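Local coordinates for Endonuclease/exonuclease/phosphatase (Beutenbergia cavernae DSM 12333, PDB 4RUW), which belongs to the endonuclease/exonuclease/phosphatase family, pairing a DNase I-like domain with an Ig-like one, and carries a zinc ion, at residues 166-171 against 176-181; 197-202 against 218-223; 208-213 against 252-257. One frame throughout, in Å; residues are numbered along the deposited sequence.

Interaction 1 (166-171 against 176-181); sequences LPNENY and KLRRSL
Leu166 meets Arg179 through its backbone: its N-H donates to Arg179 O at 2.9 Å. With CG placed beside its own backbone N (chi1 -59°), the Leu166 side chain lies along the neighbouring strand, and CD1 rests 3.6 Å from Ser180 C. Farther out the same methyl faces Leu181 CB. On the carbonyl side of the residue, Leu177 CD2 packs against Leu166 O at 3.9 Å. This is where strands 157-166 and 179-188, antiparallel neighbours at the border of one of the two mixed sheets of the DNase I-like domain, part into their connecting loop, and three waters link the two sides. One molecule donates to both Leu166 O (2.6 Å) and Asn168 OD1 while accepting from Arg178 N. A second donates to Asn168 OD1 and accepts from Arg179 NE at 2.9 Å, lying at the edge of that guanidinium, in its plane. A third joins Asn168 N to Lys176 O. The amide oxygen of Asn168 thus takes two waters and also sits over the aliphatic chain of Arg178, 3.8 Å from its CB, while its ND2 turns to Asp212 and Ser202. Tyr171, with CG anti to its backbone N (chi1 176°), sends its ring toward Arg178, whose extended chain brings NE to 3.9 Å from CE2. The ring offers its edge to a face of the guanidinium, the two planes standing 79° apart, while Arg178 NH2 forms a salt bridge with Glu172.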
loop_
_atom_site.group_PDB
_atom_site.type_symbol
_atom_site.label_atom_id
_atom_site.label_comp_id
_atom_site.label_asym_id
_atom_site.label_seq_id
_atom_site.Cartn_x
_atom_site.Cartn_y
_atom_site.Cartn_z
ATOM N N LEU A 166 -0.393 17.245 -1.656
ATOM C CA LEU A 166 0.006 16.559 -2.874
ATOM C C LEU A 166 -0.688 17.258 -4.044
ATOM O O LEU A 166 -1.874 17.519 -3.984
ATOM C CB LEU A 166 -0.375 15.074 -2.790
ATOM C CG LEU A 166 0.240 14.300 -1.617
ATOM C CD1 LEU A 166 -0.342 12.899 -1.533
ATOM C CD2 LEU A 166 1.754 14.235 -1.717
ATOM N N PRO A 167 0.053 17.552 -5.120
ATOM C CA PRO A 167 -0.382 18.459 -6.188
ATOM C C PRO A 167 -1.360 17.831 -7.178
ATOM O O PRO A 167 -1.345 16.626 -7.353
ATOM C CB PRO A 167 0.930 18.749 -6.918
ATOM C CG PRO A 167 1.673 17.464 -6.813
ATOM C CD PRO A 167 1.384 16.983 -5.409
ATOM N N ASN A 168 -2.172 18.659 -7.833
ATOM C CA ASN A 168 -2.946 18.250 -9.004
ATOM C C ASN A 168 -2.717 19.227 -10.157
ATOM O O ASN A 168 -3.652 19.670 -10.818
ATOM C CB ASN A 168 -4.440 18.150 -8.682
ATOM C CG ASN A 168 -4.862 16.745 -8.272
ATOM O OD1 ASN A 168 -5.272 16.524 -7.139
ATOM N ND2 ASN A 168 -4.775 15.795 -9.200
ATOM N N GLU A 169 -1.457 19.569 -10.395
ATOM C CA GLU A 169 -1.120 20.611 -11.360
ATOM C C GLU A 169 -1.461 20.249 -12.805
ATOM O O GLU A 169 -1.827 21.113 -13.590
ATOM C CB GLU A 169 0.356 21.005 -11.217
ATOM C CG GLU A 169 0.819 22.155 -12.108
ATOM C CD GLU A 169 0.188 23.504 -11.772
ATOM O OE1 GLU A 169 -0.450 23.646 -10.704
ATOM O OE2 GLU A 169 0.335 24.435 -12.594
ATOM N N ASN A 170 -1.341 18.980 -13.170
ATOM C CA ASN A 170 -1.691 18.592 -14.536
ATOM C C ASN A 170 -3.195 18.581 -14.772
ATOM O O ASN A 170 -3.669 19.009 -15.819
ATOM C CB ASN A 170 -1.074 17.245 -14.896
ATOM C CG ASN A 170 0.434 17.277 -14.832
ATOM O OD1 ASN A 170 1.086 17.884 -15.683
ATOM N ND2 ASN A 170 1.001 16.633 -13.817
ATOM N N TYR A 171 -3.943 18.098 -13.787
ATOM C CA TYR A 171 -5.396 18.076 -13.868
ATOM C C TYR A 171 -5.977 19.487 -13.898
ATOM O O TYR A 171 -6.866 19.784 -14.693
ATOM C CB TYR A 171 -5.956 17.292 -12.684
ATOM C CG TYR A 171 -7.456 17.260 -12.556
ATOM C CD1 TYR A 171 -8.248 16.694 -13.545
ATOM C CD2 TYR A 171 -8.075 17.749 -11.417
ATOM C CE1 TYR A 171 -9.625 16.641 -13.414
ATOM C CE2 TYR A 171 -9.445 17.697 -11.273
ATOM C CZ TYR A 171 -10.218 17.144 -12.278
ATOM O OH TYR A 171 -11.587 17.092 -12.144
ATOM N N LYS A 176 -7.331 24.001 -6.774
ATOM C CA LYS A 176 -7.413 23.709 -5.355
ATOM C C LYS A 176 -6.680 22.406 -4.954
ATOM O O LYS A 176 -6.549 21.544 -5.718
ATOM C CB LYS A 176 -8.875 23.625 -4.872
ATOM C CG LYS A 176 -9.540 22.374 -5.304
ATOM C CD LYS A 176 -11.039 22.277 -5.058
ATOM C CE LYS A 176 -11.398 22.228 -3.608
ATOM N NZ LYS A 176 -12.790 21.753 -3.448
ATOM N N LEU A 177 -6.280 22.347 -3.727
ATOM C CA LEU A 177 -5.690 21.123 -3.224
ATOM C C LEU A 177 -6.775 20.085 -2.948
ATOM O O LEU A 177 -7.859 20.415 -2.462
ATOM C CB LEU A 177 -4.853 21.419 -1.990
ATOM C CG LEU A 177 -3.575 22.171 -2.366
ATOM C CD1 LEU A 177 -2.922 22.783 -1.141
ATOM C CD2 LEU A 177 -2.615 21.239 -3.093
ATOM N N ARG A 178 -6.480 18.835 -3.300
ATOM C CA ARG A 178 -7.441 17.743 -3.183
ATOM C C ARG A 178 -6.906 16.529 -2.432
ATOM O O ARG A 178 -7.698 15.758 -1.877
ATOM C CB ARG A 178 -7.910 17.286 -4.563
ATOM C CG ARG A 178 -8.565 18.377 -5.382
ATOM C CD ARG A 178 -8.874 17.909 -6.793
ATOM N NE ARG A 178 -9.368 19.017 -7.606
ATOM C CZ ARG A 178 -10.646 19.375 -7.701
ATOM N NH1 ARG A 178 -11.580 18.704 -7.040
ATOM N NH2 ARG A 178 -10.987 20.411 -8.458
ATOM N N ARG A 179 -5.587 16.333 -2.432
ATOM C CA ARG A 179 -4.986 15.120 -1.870
ATOM C C ARG A 179 -3.861 15.518 -0.930
ATOM O O ARG A 179 -3.200 16.547 -1.138
ATOM C CB ARG A 179 -4.408 14.240 -2.985
ATOM C CG ARG A 179 -5.402 13.880 -4.083
ATOM C CD ARG A 179 -6.589 13.096 -3.571
ATOM N NE ARG A 179 -7.523 12.831 -4.659
ATOM C CZ ARG A 179 -8.606 12.074 -4.549
ATOM N NH1 ARG A 179 -8.890 11.502 -3.389
ATOM N NH2 ARG A 179 -9.393 11.883 -5.602
ATOM N N SER A 180 -3.615 14.714 0.098
ATOM C CA SER A 180 -2.472 14.964 0.972
ATOM C C SER A 180 -1.980 13.688 1.630
ATOM O O SER A 180 -2.651 12.647 1.584
ATOM C CB SER A 180 -2.811 16.006 2.041
ATOM O OG SER A 180 -3.743 15.489 2.977
ATOM N N LEU A 181 -0.802 13.785 2.233
ATOM C CA LEU A 181 -0.186 12.711 2.992
ATOM C C LEU A 181 -0.199 13.091 4.465
ATOM O O LEU A 181 0.163 14.219 4.815
ATOM C CB LEU A 181 1.256 12.540 2.527
ATOM C CG LEU A 181 2.174 11.703 3.410
ATOM C CD1 LEU A 181 1.780 10.245 3.374
ATOM C CD2 LEU A 181 3.622 11.889 2.996
HETATM O O HOH W 1 -4.340 17.812 -4.866
HETATM O O HOH W 2 -7.302 14.509 -7.020
HETATM O O HOH W 3 -3.615 21.133 -6.609
#

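Interaction 2 (197-202 against 218-223); sequences HATHLS and RIVLDH
The imidazole of His197 is approached obliquely by the carbonyl oxygen of His223, whose nearest ring atom is CE1 at 3.2 Å, with NE2 farther off; this is possibly a weakly polar contact. ND1 of the same ring is hydrogen-bonded to Thr183 OG1. With CG beside the backbone N (chi1 -58°), the ring extends from strand 192-200 toward the end of helix 207-222. The ring of His223 has Ile219 O at its edge: ND1 donates to that carbonyl at 2.8 Å and nearly straight (170°), with the oxygen only 6° out of the ring plane. The side chain is thereby folded back toward the last turn of helix 207-222.

Beyond the histidines the contact is apolar and spare. Val220 points its CB toward the sheet, and its CG2 faces two methyl groups, Thr199 CG2 at 4.3 Å and Leu201 CD2 at 4.4 Å. Leu166 packs on Val220 as well, and Thr199 OG1 is bonded to Ser180 O, within the sheet. These are the first strand and the helix of a beta-alpha-beta unit completed by strand 230-233, the helix being laid over one face of the sheet. The chemistry implies an apolar seam of methyl groups bordered by a polar end, where the Thr183 bond to His197 and the ND1 bond of His223 to Ile219 O probably limit rotation of both imidazoles.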
loop_
_atom_site.group_PDB
_atom_site.type_symbol
_atom_site.label_atom_id
_atom_site.label_comp_id
_atom_site.label_asym_id
_atom_site.label_seq_id
_atom_site.Cartn_x
_atom_site.Cartn_y
_atom_site.Cartn_z
ATOM N N HIS A 197 2.388 6.344 7.531
ATOM C CA HIS A 197 2.083 7.265 6.450
ATOM C C HIS A 197 0.748 6.863 5.843
ATOM O O HIS A 197 0.583 5.725 5.394
ATOM C CB HIS A 197 3.160 7.197 5.367
ATOM C CG HIS A 197 4.544 7.490 5.850
ATOM N ND1 HIS A 197 5.006 8.777 6.075
ATOM C CD2 HIS A 197 5.583 6.671 6.133
ATOM C CE1 HIS A 197 6.261 8.727 6.473
ATOM N NE2 HIS A 197 6.641 7.457 6.510
ATOM N N ALA A 198 -0.198 7.800 5.828
ATOM C CA ALA A 198 -1.568 7.569 5.364
ATOM C C ALA A 198 -1.855 8.480 4.186
ATOM O O ALA A 198 -1.666 9.698 4.290
ATOM C CB ALA A 198 -2.540 7.880 6.484
ATOM N N THR A 199 -2.323 7.935 3.068
ATOM C CA THR A 199 -2.650 8.803 1.954
ATOM C C THR A 199 -3.733 8.208 1.063
ATOM O O THR A 199 -4.263 7.115 1.325
ATOM C CB THR A 199 -1.379 9.198 1.146
ATOM O OG1 THR A 199 -1.666 10.322 0.302
ATOM C CG2 THR A 199 -0.890 8.048 0.294
ATOM N N HIS A 200 -4.054 8.959 0.014
ATOM C CA HIS A 200 -5.119 8.649 -0.928
ATOM C C HIS A 200 -4.760 9.490 -2.159
ATOM O O HIS A 200 -4.686 10.721 -2.079
ATOM C CB HIS A 200 -6.470 9.051 -0.311
ATOM C CG HIS A 200 -7.669 8.751 -1.154
ATOM N ND1 HIS A 200 -8.943 9.030 -0.718
ATOM C CD2 HIS A 200 -7.800 8.209 -2.389
ATOM C CE1 HIS A 200 -9.812 8.678 -1.649
ATOM N NE2 HIS A 200 -9.146 8.187 -2.675
ATOM N N LEU A 201 -4.454 8.833 -3.275
ATOM C CA LEU A 201 -4.010 9.549 -4.470
ATOM C C LEU A 201 -5.165 9.825 -5.428
ATOM O O LEU A 201 -6.248 9.251 -5.272
ATOM C CB LEU A 201 -2.919 8.755 -5.198
ATOM C CG LEU A 201 -1.709 8.350 -4.358
ATOM C CD1 LEU A 201 -0.689 7.676 -5.240
ATOM C CD2 LEU A 201 -1.104 9.530 -3.601
ATOM N N SER A 202 -4.931 10.663 -6.434
ATOM C CA SER A 202 -5.949 10.904 -7.446
ATOM C C SER A 202 -6.356 9.617 -8.150
ATOM O O SER A 202 -5.592 8.659 -8.215
ATOM C CB SER A 202 -5.432 11.871 -8.502
ATOM O OG SER A 202 -5.241 13.169 -7.985
ATOM N N ARG A 218 5.708 10.482 -6.070
ATOM C CA ARG A 218 7.088 10.924 -5.854
ATOM C C ARG A 218 7.223 11.587 -4.501
ATOM O O ARG A 218 8.143 11.300 -3.739
ATOM C CB ARG A 218 7.509 11.928 -6.917
ATOM C CG ARG A 218 7.768 11.321 -8.260
ATOM C CD ARG A 218 9.080 10.549 -8.322
ATOM N NE ARG A 218 9.631 10.610 -9.678
ATOM C CZ ARG A 218 10.501 9.732 -10.172
ATOM N NH1 ARG A 218 10.933 9.842 -11.427
ATOM N NH2 ARG A 218 10.930 8.724 -9.423
ATOM N N ILE A 219 6.312 12.507 -4.216
ATOM C CA ILE A 219 6.373 13.262 -2.968
ATOM C C ILE A 219 6.151 12.327 -1.776
ATOM O O ILE A 219 6.882 12.377 -0.787
ATOM C CB ILE A 219 5.358 14.405 -2.967
ATOM C CG1 ILE A 219 5.777 15.453 -3.994
ATOM C CG2 ILE A 219 5.251 15.039 -1.586
ATOM C CD1 ILE A 219 4.681 16.388 -4.393
ATOM N N VAL A 220 5.166 11.446 -1.882
ATOM C CA VAL A 220 4.912 10.486 -0.813
ATOM C C VAL A 220 6.162 9.651 -0.527
ATOM O O VAL A 220 6.601 9.529 0.623
ATOM C CB VAL A 220 3.736 9.573 -1.172
ATOM C CG1 VAL A 220 3.639 8.405 -0.211
ATOM C CG2 VAL A 220 2.447 10.376 -1.183
ATOM N N LEU A 221 6.763 9.099 -1.574
ATOM C CA LEU A 221 7.915 8.224 -1.385
ATOM C C LEU A 221 9.108 8.960 -0.793
ATOM O O LEU A 221 9.863 8.405 -0.002
ATOM C CB LEU A 221 8.295 7.539 -2.695
ATOM C CG LEU A 221 7.280 6.521 -3.220
ATOM C CD1 LEU A 221 7.716 5.999 -4.584
ATOM C CD2 LEU A 221 7.105 5.376 -2.232
ATOM N N ASP A 222 9.268 10.221 -1.170
ATOM C CA ASP A 222 10.386 10.996 -0.654
ATOM C C ASP A 222 10.218 11.307 0.837
ATOM O O ASP A 222 11.162 11.722 1.493
ATOM C CB ASP A 222 10.604 12.253 -1.501
ATOM C CG ASP A 222 11.172 11.930 -2.889
ATOM O OD1 ASP A 222 11.559 10.769 -3.131
ATOM O OD2 ASP A 222 11.250 12.838 -3.743
ATOM N N HIS A 223 9.014 11.085 1.363
ATOM C CA HIS A 223 8.735 11.255 2.790
ATOM C C HIS A 223 8.816 9.960 3.599
ATOM O O HIS A 223 8.645 9.982 4.817
ATOM C CB HIS A 223 7.374 11.922 3.006
ATOM C CG HIS A 223 7.390 13.390 2.748
ATOM N ND1 HIS A 223 7.342 13.925 1.477
ATOM C CD2 HIS A 223 7.468 14.442 3.595
ATOM C CE1 HIS A 223 7.397 15.242 1.555
ATOM N NE2 HIS A 223 7.472 15.582 2.827
#

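Interaction 3 (208-213 against 252-257); sequences VLVEDQ and NLMQSW
Met254, present as selenomethionine, reaches from helix 251-260 to Gln213 on helix 207-222, and nearly all the close packing gathers at the end of its side chain. CG lies beside its backbone N, the chain runs straight through chi2, and a bend at chi3 (-90°) turns the terminal methyl over the glutamine. SE sits 3.9 Å from Gln213 CB and equally near its backbone carbonyl carbon. CE comes to 3.5 Å from Gln213 OE1 and 4.0 Å from Gln213 CB. The two side chains cross at about a right angle, so the selenium-methyl end lies across the root and the amide oxygen of the glutamine at once. Gln213 is itself extended beyond CG, and its NE2 is hydrogen-bonded to Ser202 O and Asn237 O, which should fix the turn of the amide and hence the position of OE1.

The rest of the contact is much looser. Val210, one turn earlier, touches the same methyl group through CG1 at 4.3 Å, and the facing alpha carbons of Gln213 and Met254 are still 8.7 Å apart. Toward the partly exposed side, Trp257 has one ring face over its own helix, with Leu253 O 3.5 Å above the plane, and its neighbours on the other helix lie farther along: Lys214, Leu221 and Arg218, the last in a cation-pi interaction in the conformer modelled here. Leu253 O accepts from Trp257 N and from Ser256 OG, the latter on a lone pair in the carbonyl plane. Between the two segments, then, one flexible, polarisable side chain bridges helices whose backbones stay well apart, held by dispersion and by a weakly polar approach of methyl to amide oxygen rather than by directional bonds.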
loop_
_atom_site.group_PDB
_atom_site.type_symbol
_atom_site.label_atom_id
_atom_site.label_comp_id
_atom_site.label_asym_id
_atom_site.label_seq_id
_atom_site.Cartn_x
_atom_site.Cartn_y
_atom_site.Cartn_z
ATOM N N VAL A 208 -3.802 13.304 -17.788
ATOM C CA VAL A 208 -3.304 14.312 -16.857
ATOM C C VAL A 208 -3.436 13.855 -15.397
ATOM O O VAL A 208 -2.562 14.150 -14.572
ATOM C CB VAL A 208 -3.931 15.722 -17.056
ATOM C CG1 VAL A 208 -3.476 16.329 -18.373
ATOM C CG2 VAL A 208 -5.447 15.670 -16.978
ATOM N N LEU A 209 -4.501 13.119 -15.071
ATOM C CA LEU A 209 -4.643 12.598 -13.715
ATOM C C LEU A 209 -3.569 11.556 -13.390
ATOM O O LEU A 209 -3.061 11.516 -12.270
ATOM C CB LEU A 209 -6.051 12.046 -13.481
ATOM C CG LEU A 209 -7.086 13.136 -13.191
ATOM C CD1 LEU A 209 -8.497 12.588 -13.334
ATOM C CD2 LEU A 209 -6.859 13.736 -11.800
ATOM N N VAL A 210 -3.213 10.713 -14.354
ATOM C CA VAL A 210 -2.122 9.761 -14.126
ATOM C C VAL A 210 -0.781 10.490 -13.931
ATOM O O VAL A 210 0.037 10.105 -13.086
ATOM C CB VAL A 210 -2.040 8.705 -15.256
ATOM C CG1 VAL A 210 -0.757 7.884 -15.153
ATOM C CG2 VAL A 210 -3.270 7.805 -15.217
ATOM N N GLU A 211 -0.557 11.562 -14.690
ATOM C CA GLU A 211 0.635 12.372 -14.456
ATOM C C GLU A 211 0.632 12.961 -13.045
ATOM O O GLU A 211 1.672 13.038 -12.395
ATOM C CB GLU A 211 0.786 13.463 -15.517
ATOM C CG GLU A 211 1.016 12.919 -16.928
ATOM C CD GLU A 211 2.228 11.987 -17.036
ATOM O OE1 GLU A 211 3.216 12.165 -16.292
ATOM O OE2 GLU A 211 2.196 11.066 -17.879
ATOM N N ASP A 212 -0.540 13.346 -12.553
ATOM C CA ASP A 212 -0.637 13.791 -11.170
ATOM C C ASP A 212 -0.378 12.654 -10.181
ATOM O O ASP A 212 0.315 12.872 -9.190
ATOM C CB ASP A 212 -1.980 14.462 -10.881
ATOM C CG ASP A 212 -2.081 15.847 -11.490
ATOM O OD1 ASP A 212 -1.025 16.439 -11.817
ATOM O OD2 ASP A 212 -3.214 16.344 -11.628
ATOM N N GLN A 213 -0.922 11.455 -10.428
ATOM C CA GLN A 213 -0.618 10.310 -9.567
ATOM C C GLN A 213 0.886 10.143 -9.416
ATOM O O GLN A 213 1.392 9.934 -8.310
ATOM C CB GLN A 213 -1.186 9.015 -10.139
ATOM C CG GLN A 213 -2.693 8.898 -10.134
ATOM C CD GLN A 213 -3.130 7.536 -10.624
ATOM O OE1 GLN A 213 -2.597 7.029 -11.611
ATOM N NE2 GLN A 213 -4.087 6.923 -9.927
ATOM N N ASN A 252 3.131 0.137 -13.846
ATOM C CA ASN A 252 4.405 -0.577 -13.700
ATOM C C ASN A 252 5.526 0.366 -13.273
ATOM O O ASN A 252 6.332 0.037 -12.401
ATOM C CB ASN A 252 4.800 -1.312 -14.980
ATOM C CG ASN A 252 4.024 -2.595 -15.171
ATOM O OD1 ASN A 252 2.863 -2.570 -15.572
ATOM N ND2 ASN A 252 4.651 -3.727 -14.862
ATOM N N LEU A 253 5.572 1.545 -13.879
ATOM C CA LEU A 253 6.565 2.541 -13.526
ATOM C C LEU A 253 6.441 2.939 -12.047
ATOM O O LEU A 253 7.415 2.904 -11.295
ATOM C CB LEU A 253 6.413 3.761 -14.434
ATOM C CG LEU A 253 7.384 4.912 -14.188
ATOM C CD1 LEU A 253 8.826 4.483 -14.438
ATOM C CD2 LEU A 253 7.005 6.102 -15.059
HETATM N N MSE A 254 5.237 3.286 -11.612
HETATM C CA MSE A 254 5.048 3.700 -10.232
HETATM C C MSE A 254 5.408 2.590 -9.247
HETATM O O MSE A 254 6.023 2.848 -8.209
HETATM C CB MSE A 254 3.616 4.202 -10.020
HETATM C CG MSE A 254 3.402 5.617 -10.568
HETATM SE SE MSE A 254 1.681 6.420 -10.140
HETATM C CE MSE A 254 0.673 5.807 -11.699
ATOM N N GLN A 255 5.026 1.355 -9.560
ATOM C CA GLN A 255 5.371 0.252 -8.669
ATOM C C GLN A 255 6.884 0.035 -8.590
ATOM O O GLN A 255 7.403 -0.325 -7.533
ATOM C CB GLN A 255 4.633 -1.029 -9.066
ATOM C CG GLN A 255 3.117 -0.905 -8.967
ATOM C CD GLN A 255 2.581 -1.045 -7.549
ATOM O OE1 GLN A 255 3.254 -1.576 -6.662
ATOM N NE2 GLN A 255 1.342 -0.599 -7.340
ATOM N N SER A 256 7.600 0.267 -9.688
ATOM C CA SER A 256 9.051 0.145 -9.654
ATOM C C SER A 256 9.650 1.177 -8.697
ATOM O O SER A 256 10.596 0.873 -7.985
ATOM C CB SER A 256 9.668 0.254 -11.056
ATOM O OG SER A 256 9.728 1.589 -11.542
ATOM N N TRP A 257 9.087 2.381 -8.658
ATOM C CA TRP A 257 9.577 3.410 -7.740
ATOM C C TRP A 257 9.377 2.993 -6.291
ATOM O O TRP A 257 10.235 3.208 -5.437
ATOM C CB TRP A 257 8.841 4.727 -7.945
ATOM C CG TRP A 257 9.021 5.385 -9.264
ATOM C CD1 TRP A 257 9.940 5.088 -10.227
ATOM C CD2 TRP A 257 8.236 6.465 -9.773
ATOM N NE1 TRP A 257 9.778 5.934 -11.306
ATOM C CE2 TRP A 257 8.739 6.786 -11.048
ATOM C CE3 TRP A 257 7.166 7.206 -9.263
ATOM C CZ2 TRP A 257 8.199 7.812 -11.822
ATOM C CZ3 TRP A 257 6.636 8.226 -10.033
ATOM C CH2 TRP A 257 7.147 8.515 -11.299
#

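In the fold
All three contacts belong to the DNase I-like part of the chain, their centres 11 to 14 Å apart. Interaction 1 closes before the others open, whereas the segments of interactions 2 and 3 alternate along the sequence. Interactions 1 and 2 reach the same mixed sheet through neighbouring strands 179-188 and 192-200, and interactions 2 and 3 share helix 207-222, which packs on that sheet and, alongside, on helix 251-260. Asp212 of this shared helix probably takes hydrogen bonds from Asn170 ND2 and Tyr171 N in the loop of interaction 1. Thus the loop at the sheet edge and two helices that both contact the sheet are packed together on one side of the domain.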